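Local structure of enoyl-CoA hydratase/carnithine racemase (Magnetospirillum magneticum, 4NEK) at residues V16-P21 and G29-A34; E37-G42 and A88-P93; L115-P120 and M187-K192. The protein probably acts as a delta(3)-delta(2)-enoyl-CoA isomerase, as a member of the enoyl-CoA hydratase/isomerase (crotonase) family. All blocks are in the same frame, centred on the assembly; numbering follows the deposited sequence.

Interaction 1 (V16-P21 and G29-A34); sequences VRMNRP and GEMYAA
Met-31 and Arg-20 cross at about a right angle, and their side chains carry much of this contact. Met-31, like Met-18 a selenomethionine, reaches from the first turn of helix 29-44 toward the end of strand 13-18. Its chain runs out straight as far as SE and then bends (chi3 71°). The bend turns the terminal CE to the point where the strand ends. There CE meets CB of Met-18 at 4.0 Å and lies 4.3 Å from the backbone N of Asn-19. SE touches the middle of Arg-20, with its nearest approach to CD at 3.8 Å.

Arg-20 leaves its backbone with CG anti to N (chi1 -170°) and stays extended to NE. Its aliphatic part therefore passes across SE, and the guanidinium is carried beyond Met-31. NH1 bonds there to Ala-26 O and makes a salt bridge with Asp-65. Met-18 gives only the root of its side chain to this contact. Its far end turns away; the side chain also packs on Phe-60.

The two segments belong to a beta-alpha-beta unit, with strand 50-54 next after the helix. Chemically the contact is apolar. Methyl, selenium and methylene groups meet by dispersion, and the charge of Arg-20 is probably balanced by Asp-65, outside the contact. Arg-20 thus serves both ways: its methylenes pack on Met-31, while its guanidinium bonds to Ala-26 and Asp-65.

Interaction 2 (E37-G42 and A88-P93); sequences EAFAKG and AGARKP
Lys-92 sets off with CG anti to its carbonyl carbon, beside the backbone N (chi1 -59°), and is fully extended from there on. The straight chain spans the gap to helix 29-44 and brings NZ to the carbonyl of Gly-42. NZ donates to Gly-42 O at 2.9 Å. The donor lies in the carbonyl plane, with a C=O...N angle of 158°. CE comes to 3.7 Å from the same Gly-42 O, so the end of the chain lies close beside the oxygen. NZ also bonds to Val-48 O, so one ammonium group ties the last turn of the helix to the residues that lead into strand 50-54.

The second touch is apolar. CB of Ala-90 points at the helix and meets the edge of the Phe-39 ring, near its plane, 4.4 Å from CD2. That ring is also stacked with Phe-51.

The loop 88-93 is held from its backbone as well. The carboxylate of Glu-43 accepts the N-H groups of Arg-91 and Lys-92, one on each oxygen. An alanine in place of Lys-92 would probably leave the carbonyls of Gly-42 and Val-48 without this shared donor and open a gap beside the helix end. A positive charge sits at the carbonyl end of a helix, where the helix dipole would probably favour it, and the ammonium of this buried lysine is met by two neutral backbone oxygens.

Interaction 3 (L115-P120 and M187-K192); sequences LVYAAP and MAAARK
Three residues on from Ala-189, whose methyl meets Leu-115 and Tyr-117, the ammonium of Lys-192 is gripped by three carboxylates. Glu-160 belongs to the third subunit, and Asp-181 and Glu-180 to the fifth. This cluster ties helix 179-194 to two neighbouring copies.

The contact with strand 115-118 itself centres on the Ala-189 methyl. Its CB is 3.7 Å from Tyr-117 OH and 3.9 Å from Tyr-117 CE2. The methyl thus lies against the hydroxyl end of the ring, and it approaches the ring obliquely. Leu-115 comes in beside the tyrosine and puts its CD1 branch 4.1 Å from Ala-189 CB. Both strand side chains have CG anti to the carbonyl carbon (chi1 -61° in Leu-115, -60° in Tyr-117). They lean alike toward the helix, two residues apart on the same face of the strand.

Leu-115 also packs on Leu-193, and Tyr-117 on Leu-182, so they lie along the same helix. A bound PEG molecule, probably from the crystallisation liquor, is about 4 Å from the Ala-189 side chain. The arrangement is helix-on-sheet packing within a crotonase-like fold, in a subunit of a six-chain assembly.

In the fold
The contacts follow one another along the chain, each closing before the next opens, and all lie in the one crotonase-like domain. Interactions 1 and 2 share helix 29-44 and have centres about 15 Å apart. They touch where Val-16 CG2 packs on Ala-38 CB at 4.2 Å. Interaction 3 is centred about 20 Å from interaction 1 and 18 Å from interaction 2, and touches neither. Interactions 1 and 3 reach the same six-stranded sheet, through strands 13-18 and 115-118. Helices 29-44 and 179-194 lie on opposite faces of this sheet, so interactions 1 and 3 join helices to its two faces, while interaction 2 ties helix 29-44 to the loop before strand 94-98.

Interaction 1 (V16-P21 and G29-A34)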
loop_
_atom_site.group_PDB
_atom_site.type_symbol
_atom_site.label_atom_id
_atom_site.label_comp_id
_atom_site.label_asym_id
_atom_site.label_seq_id
_atom_site.Cartn_x
_atom_site.Cartn_y
_atom_site.Cartn_z
ATOM N N VAL C 16 33.075 3.178 1.534
ATOM C CA VAL C 16 33.604 2.759 0.242
ATOM C C VAL C 16 32.776 3.479 -0.811
ATOM O O VAL C 16 31.596 3.233 -0.908
ATOM C CB VAL C 16 33.434 1.247 0.073
ATOM C CG1 VAL C 16 33.931 0.814 -1.279
ATOM C CG2 VAL C 16 34.186 0.491 1.167
ATOM N N ARG C 17 33.384 4.405 -1.519
ATOM C CA ARG C 17 32.653 5.283 -2.390
ATOM C C ARG C 17 33.121 5.130 -3.840
ATOM O O ARG C 17 34.307 5.179 -4.113
ATOM C CB ARG C 17 32.844 6.731 -1.979
ATOM C CG ARG C 17 32.012 7.635 -2.868
ATOM C CD ARG C 17 32.317 9.098 -2.662
ATOM N NE ARG C 17 31.987 9.604 -1.344
ATOM C CZ ARG C 17 30.767 9.999 -0.952
ATOM N NH1 ARG C 17 29.714 9.979 -1.771
ATOM N NH2 ARG C 17 30.584 10.406 0.278
HETATM N N MSE C 18 32.184 4.922 -4.762
HETATM C CA MSE C 18 32.508 4.873 -6.173
HETATM C C MSE C 18 32.591 6.286 -6.638
HETATM O O MSE C 18 31.738 7.108 -6.321
HETATM C CB MSE C 18 31.469 4.110 -6.942
HETATM C CG MSE C 18 31.482 2.650 -6.478
HETATM SE SE MSE C 18 29.961 1.652 -7.302
HETATM C CE MSE C 18 28.489 2.275 -6.102
ATOM N N ASN C 19 33.628 6.560 -7.417
ATOM C CA ASN C 19 33.995 7.917 -7.744
ATOM C C ASN C 19 34.447 8.101 -9.193
ATOM O O ASN C 19 35.569 8.444 -9.463
ATOM C CB ASN C 19 35.098 8.350 -6.807
ATOM C CG ASN C 19 35.406 9.837 -6.921
ATOM O OD1 ASN C 19 34.515 10.658 -7.068
ATOM N ND2 ASN C 19 36.663 10.176 -6.844
ATOM N N ARG C 20 33.523 7.870 -10.112
ATOM C CA ARG C 20 33.690 8.149 -11.508
ATOM C C ARG C 20 32.456 8.932 -11.944
ATOM O O ARG C 20 31.688 8.499 -12.790
ATOM C CB ARG C 20 33.834 6.827 -12.256
ATOM C CG ARG C 20 34.262 6.966 -13.694
ATOM C CD ARG C 20 34.340 5.596 -14.348
ATOM N NE ARG C 20 34.824 5.691 -15.723
ATOM C CZ ARG C 20 34.430 4.920 -16.746
ATOM N NH1 ARG C 20 33.513 3.975 -16.611
ATOM N NH2 ARG C 20 34.927 5.128 -17.935
ATOM N N PRO C 21 32.243 10.071 -11.323
ATOM C CA PRO C 21 30.940 10.707 -11.448
ATOM C C PRO C 21 30.621 11.135 -12.852
ATOM O O PRO C 21 29.440 11.191 -13.209
ATOM C CB PRO C 21 31.042 11.938 -10.542
ATOM C CG PRO C 21 32.497 12.133 -10.321
ATOM C CD PRO C 21 33.120 10.772 -10.383
ATOM N N GLY C 29 37.107 -2.609 -14.864
ATOM C CA GLY C 29 37.895 -3.593 -14.120
ATOM C C GLY C 29 38.633 -3.022 -12.920
ATOM O O GLY C 29 38.715 -3.687 -11.874
ATOM N N GLU C 30 39.241 -1.842 -13.083
ATOM C CA GLU C 30 40.025 -1.267 -11.974
ATOM C C GLU C 30 39.147 -0.941 -10.790
ATOM O O GLU C 30 39.634 -1.014 -9.672
ATOM C CB GLU C 30 40.863 -0.017 -12.311
ATOM C CG GLU C 30 40.104 1.084 -13.026
ATOM C CD GLU C 30 40.993 2.239 -13.502
ATOM O OE1 GLU C 30 41.533 2.906 -12.591
ATOM O OE2 GLU C 30 41.161 2.474 -14.758
HETATM N N MSE C 31 37.862 -0.630 -11.030
HETATM C CA MSE C 31 36.949 -0.296 -9.937
HETATM C C MSE C 31 36.537 -1.546 -9.227
HETATM O O MSE C 31 36.664 -1.619 -8.010
HETATM C CB MSE C 31 35.755 0.448 -10.436
HETATM C CG MSE C 31 36.225 1.772 -10.963
HETATM SE SE MSE C 31 34.735 2.775 -11.785
HETATM C CE MSE C 31 33.744 3.241 -10.141
ATOM N N TYR C 32 36.178 -2.578 -9.970
ATOM C CA TYR C 32 35.920 -3.871 -9.365
ATOM C C TYR C 32 37.048 -4.322 -8.482
ATOM O O TYR C 32 36.825 -4.871 -7.422
ATOM C CB TYR C 32 35.669 -4.957 -10.417
ATOM C CG TYR C 32 34.332 -4.845 -11.084
ATOM C CD1 TYR C 32 33.154 -4.978 -10.349
ATOM C CD2 TYR C 32 34.229 -4.597 -12.438
ATOM C CE1 TYR C 32 31.920 -4.873 -10.960
ATOM C CE2 TYR C 32 33.003 -4.514 -13.062
ATOM C CZ TYR C 32 31.855 -4.644 -12.317
ATOM O OH TYR C 32 30.637 -4.491 -12.939
ATOM N N ALA C 33 38.274 -4.136 -8.942
ATOM C CA ALA C 33 39.431 -4.628 -8.198
ATOM C C ALA C 33 39.591 -3.813 -6.920
ATOM O O ALA C 33 39.811 -4.358 -5.865
ATOM C CB ALA C 33 40.697 -4.557 -9.056
ATOM N N ALA C 34 39.522 -2.500 -7.039
ATOM C CA ALA C 34 39.627 -1.654 -5.871
ATOM C C ALA C 34 38.509 -1.933 -4.870
ATOM O O ALA C 34 38.752 -1.925 -3.689
ATOM C CB ALA C 34 39.601 -0.190 -6.286
#

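Interaction 2 (E37-G42 and A88-P93)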
loop_
_atom_site.group_PDB
_atom_site.type_symbol
_atom_site.label_atom_id
_atom_site.label_comp_id
_atom_site.label_asym_id
_atom_site.label_seq_id
_atom_site.Cartn_x
_atom_site.Cartn_y
_atom_site.Cartn_z
ATOM N N GLU C 37 39.164 -5.202 -3.129
ATOM C CA GLU C 37 40.258 -5.003 -2.191
ATOM C C GLU C 37 39.735 -4.353 -0.932
ATOM O O GLU C 37 40.061 -4.781 0.167
ATOM C CB GLU C 37 41.335 -4.134 -2.815
ATOM C CG GLU C 37 42.709 -4.198 -2.167
ATOM C CD GLU C 37 43.736 -3.354 -2.941
ATOM O OE1 GLU C 37 43.566 -2.111 -2.998
ATOM O OE2 GLU C 37 44.693 -3.923 -3.533
ATOM N N ALA C 38 38.935 -3.307 -1.097
ATOM C CA ALA C 38 38.351 -2.634 0.067
ATOM C C ALA C 38 37.525 -3.572 0.982
ATOM O O ALA C 38 37.589 -3.448 2.191
ATOM C CB ALA C 38 37.509 -1.475 -0.387
ATOM N N PHE C 39 36.775 -4.494 0.405
ATOM C CA PHE C 39 36.077 -5.475 1.211
ATOM C C PHE C 39 36.997 -6.422 1.912
ATOM O O PHE C 39 36.787 -6.730 3.056
ATOM C CB PHE C 39 35.028 -6.238 0.395
ATOM C CG PHE C 39 33.737 -5.507 0.341
ATOM C CD1 PHE C 39 33.588 -4.402 -0.508
ATOM C CD2 PHE C 39 32.727 -5.811 1.216
ATOM C CE1 PHE C 39 32.426 -3.657 -0.524
ATOM C CE2 PHE C 39 31.549 -5.079 1.202
ATOM C CZ PHE C 39 31.405 -3.993 0.340
ATOM N N ALA C 40 38.046 -6.877 1.240
ATOM C CA ALA C 40 39.008 -7.791 1.865
ATOM C C ALA C 40 39.706 -7.091 3.033
ATOM O O ALA C 40 39.833 -7.633 4.122
ATOM C CB ALA C 40 40.020 -8.275 0.843
ATOM N N LYS C 41 40.093 -5.852 2.839
ATOM C CA LYS C 41 40.711 -5.130 3.925
ATOM C C LYS C 41 39.740 -4.970 5.109
ATOM O O LYS C 41 40.074 -5.288 6.253
ATOM C CB LYS C 41 41.225 -3.792 3.406
ATOM C CG LYS C 41 41.382 -2.776 4.521
ATOM C CD LYS C 41 41.588 -1.305 4.121
ATOM C CE LYS C 41 40.873 -0.289 5.046
ATOM N NZ LYS C 41 40.864 -0.607 6.509
ATOM N N GLY C 42 38.522 -4.505 4.825
ATOM C CA GLY C 42 37.559 -4.257 5.867
ATOM C C GLY C 42 37.219 -5.526 6.599
ATOM O O GLY C 42 37.071 -5.533 7.808
ATOM N N ALA C 88 28.740 -10.743 -1.446
ATOM C CA ALA C 88 27.835 -11.818 -1.098
ATOM C C ALA C 88 28.333 -12.599 0.103
ATOM O O ALA C 88 27.541 -12.995 0.922
ATOM C CB ALA C 88 27.645 -12.750 -2.265
ATOM N N GLY C 89 29.642 -12.805 0.204
ATOM C CA GLY C 89 30.223 -13.546 1.321
ATOM C C GLY C 89 30.675 -12.700 2.513
ATOM O O GLY C 89 31.203 -13.240 3.492
ATOM N N ALA C 90 30.475 -11.386 2.479
ATOM C CA ALA C 90 30.953 -10.554 3.585
ATOM C C ALA C 90 30.280 -10.906 4.884
ATOM O O ALA C 90 29.050 -10.941 4.961
ATOM C CB ALA C 90 30.741 -9.087 3.287
ATOM N N ARG C 91 31.081 -11.153 5.911
ATOM C CA ARG C 91 30.563 -11.527 7.229
ATOM C C ARG C 91 30.033 -10.316 7.977
ATOM O O ARG C 91 29.077 -10.403 8.739
ATOM C CB ARG C 91 31.650 -12.244 8.027
ATOM C CG ARG C 91 32.129 -13.553 7.383
ATOM C CD ARG C 91 31.298 -14.796 7.767
ATOM N NE ARG C 91 31.085 -15.006 9.219
ATOM C CZ ARG C 91 30.641 -16.127 9.817
ATOM N NH1 ARG C 91 30.481 -16.133 11.137
ATOM N NH2 ARG C 91 30.361 -17.238 9.134
ATOM N N LYS C 92 30.641 -9.175 7.757
ATOM C CA LYS C 92 30.202 -7.952 8.409
ATOM C C LYS C 92 29.059 -7.292 7.639
ATOM O O LYS C 92 28.892 -7.504 6.462
ATOM C CB LYS C 92 31.365 -6.961 8.565
ATOM C CG LYS C 92 32.520 -7.524 9.368
ATOM C CD LYS C 92 33.724 -6.563 9.501
ATOM C CE LYS C 92 34.873 -7.260 10.220
ATOM N NZ LYS C 92 36.060 -6.408 10.372
ATOM N N PRO C 93 28.285 -6.487 8.323
ATOM C CA PRO C 93 27.142 -5.846 7.711
ATOM C C PRO C 93 27.522 -4.824 6.684
ATOM O O PRO C 93 28.582 -4.212 6.779
ATOM C CB PRO C 93 26.454 -5.112 8.874
ATOM C CG PRO C 93 27.010 -5.712 10.118
ATOM C CD PRO C 93 28.381 -6.207 9.770
#

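Interaction 3 (L115-P120 and M187-K192)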
loop_
_atom_site.group_PDB
_atom_site.type_symbol
_atom_site.label_atom_id
_atom_site.label_comp_id
_atom_site.label_asym_id
_atom_site.label_seq_id
_atom_site.Cartn_x
_atom_site.Cartn_y
_atom_site.Cartn_z
ATOM N N LEU C 115 21.229 -3.339 4.726
ATOM C CA LEU C 115 20.311 -2.211 4.668
ATOM C C LEU C 115 20.614 -1.352 3.489
ATOM O O LEU C 115 21.763 -1.121 3.177
ATOM C CB LEU C 115 20.482 -1.316 5.902
ATOM C CG LEU C 115 20.228 -1.925 7.266
ATOM C CD1 LEU C 115 20.656 -0.960 8.364
ATOM C CD2 LEU C 115 18.778 -2.295 7.467
ATOM N N VAL C 116 19.587 -0.786 2.896
ATOM C CA VAL C 116 19.707 0.051 1.726
ATOM C C VAL C 116 18.708 1.191 1.757
ATOM O O VAL C 116 17.534 0.989 2.023
ATOM C CB VAL C 116 19.366 -0.767 0.496
ATOM C CG1 VAL C 116 19.526 0.091 -0.743
ATOM C CG2 VAL C 116 20.236 -1.990 0.386
ATOM N N TYR C 117 19.178 2.402 1.529
ATOM C CA TYR C 117 18.312 3.604 1.489
ATOM C C TYR C 117 18.521 4.186 0.131
ATOM O O TYR C 117 19.627 4.148 -0.384
ATOM C CB TYR C 117 18.681 4.633 2.565
ATOM C CG TYR C 117 18.538 4.025 3.903
ATOM C CD1 TYR C 117 17.312 4.008 4.574
ATOM C CD2 TYR C 117 19.617 3.309 4.453
ATOM C CE1 TYR C 117 17.162 3.331 5.784
ATOM C CE2 TYR C 117 19.496 2.644 5.673
ATOM C CZ TYR C 117 18.280 2.652 6.342
ATOM O OH TYR C 117 18.229 2.018 7.555
ATOM N N ALA C 118 17.463 4.748 -0.425
ATOM C CA ALA C 118 17.471 5.303 -1.752
ATOM C C ALA C 118 16.887 6.685 -1.808
ATOM O O ALA C 118 15.984 7.005 -1.054
ATOM C CB ALA C 118 16.636 4.422 -2.643
ATOM N N ALA C 119 17.397 7.510 -2.706
ATOM C CA ALA C 119 16.862 8.850 -2.890
ATOM C C ALA C 119 15.653 8.796 -3.771
ATOM O O ALA C 119 15.500 7.854 -4.544
ATOM C CB ALA C 119 17.884 9.741 -3.525
ATOM N N PRO C 120 14.770 9.783 -3.665
ATOM C CA PRO C 120 13.526 9.873 -4.436
ATOM C C PRO C 120 13.693 9.646 -5.927
ATOM O O PRO C 120 12.887 8.912 -6.528
ATOM C CB PRO C 120 13.074 11.299 -4.182
ATOM C CG PRO C 120 13.507 11.555 -2.804
ATOM C CD PRO C 120 14.826 10.851 -2.654
HETATM N N MSE C 187 24.600 6.702 7.043
HETATM C CA MSE C 187 25.713 6.648 7.977
HETATM C C MSE C 187 25.192 6.401 9.357
HETATM O O MSE C 187 25.804 5.691 10.137
HETATM C CB MSE C 187 26.508 7.943 7.883
HETATM C CG MSE C 187 27.584 8.044 8.938
HETATM SE SE MSE C 187 28.955 6.592 8.847
HETATM C CE MSE C 187 30.208 7.543 7.651
ATOM N N ALA C 188 24.066 7.009 9.695
ATOM C CA ALA C 188 23.501 6.829 11.039
ATOM C C ALA C 188 23.103 5.399 11.231
ATOM O O ALA C 188 23.305 4.844 12.292
ATOM C CB ALA C 188 22.290 7.742 11.274
ATOM N N ALA C 189 22.564 4.788 10.190
ATOM C CA ALA C 189 22.229 3.374 10.274
ATOM C C ALA C 189 23.480 2.490 10.419
ATOM O O ALA C 189 23.493 1.551 11.203
ATOM C CB ALA C 189 21.436 2.978 9.064
ATOM N N ALA C 190 24.534 2.827 9.678
ATOM C CA ALA C 190 25.788 2.140 9.827
ATOM C C ALA C 190 26.338 2.235 11.242
ATOM O O ALA C 190 26.836 1.245 11.796
ATOM C CB ALA C 190 26.805 2.691 8.843
ATOM N N ARG C 191 26.290 3.417 11.824
ATOM C CA ARG C 191 26.794 3.616 13.196
ATOM C C ARG C 191 25.957 2.850 14.215
ATOM O O ARG C 191 26.470 2.306 15.171
ATOM C CB ARG C 191 26.778 5.081 13.589
ATOM C CG ARG C 191 27.884 5.868 12.960
ATOM C CD ARG C 191 28.007 7.235 13.607
ATOM N NE ARG C 191 28.781 8.122 12.746
ATOM C CZ ARG C 191 30.110 8.094 12.609
ATOM N NH1 ARG C 191 30.865 7.257 13.321
ATOM N NH2 ARG C 191 30.696 8.922 11.751
ATOM N N LYS C 192 24.667 2.797 13.996
ATOM C CA LYS C 192 23.834 2.088 14.904
ATOM C C LYS C 192 24.201 0.590 14.850
ATOM O O LYS C 192 24.268 -0.067 15.871
ATOM C CB LYS C 192 22.386 2.347 14.560
ATOM C CG LYS C 192 21.471 1.829 15.610
ATOM C CD LYS C 192 20.014 2.234 15.395
ATOM C CE LYS C 192 19.140 1.509 16.422
ATOM N NZ LYS C 192 17.795 2.145 16.576
#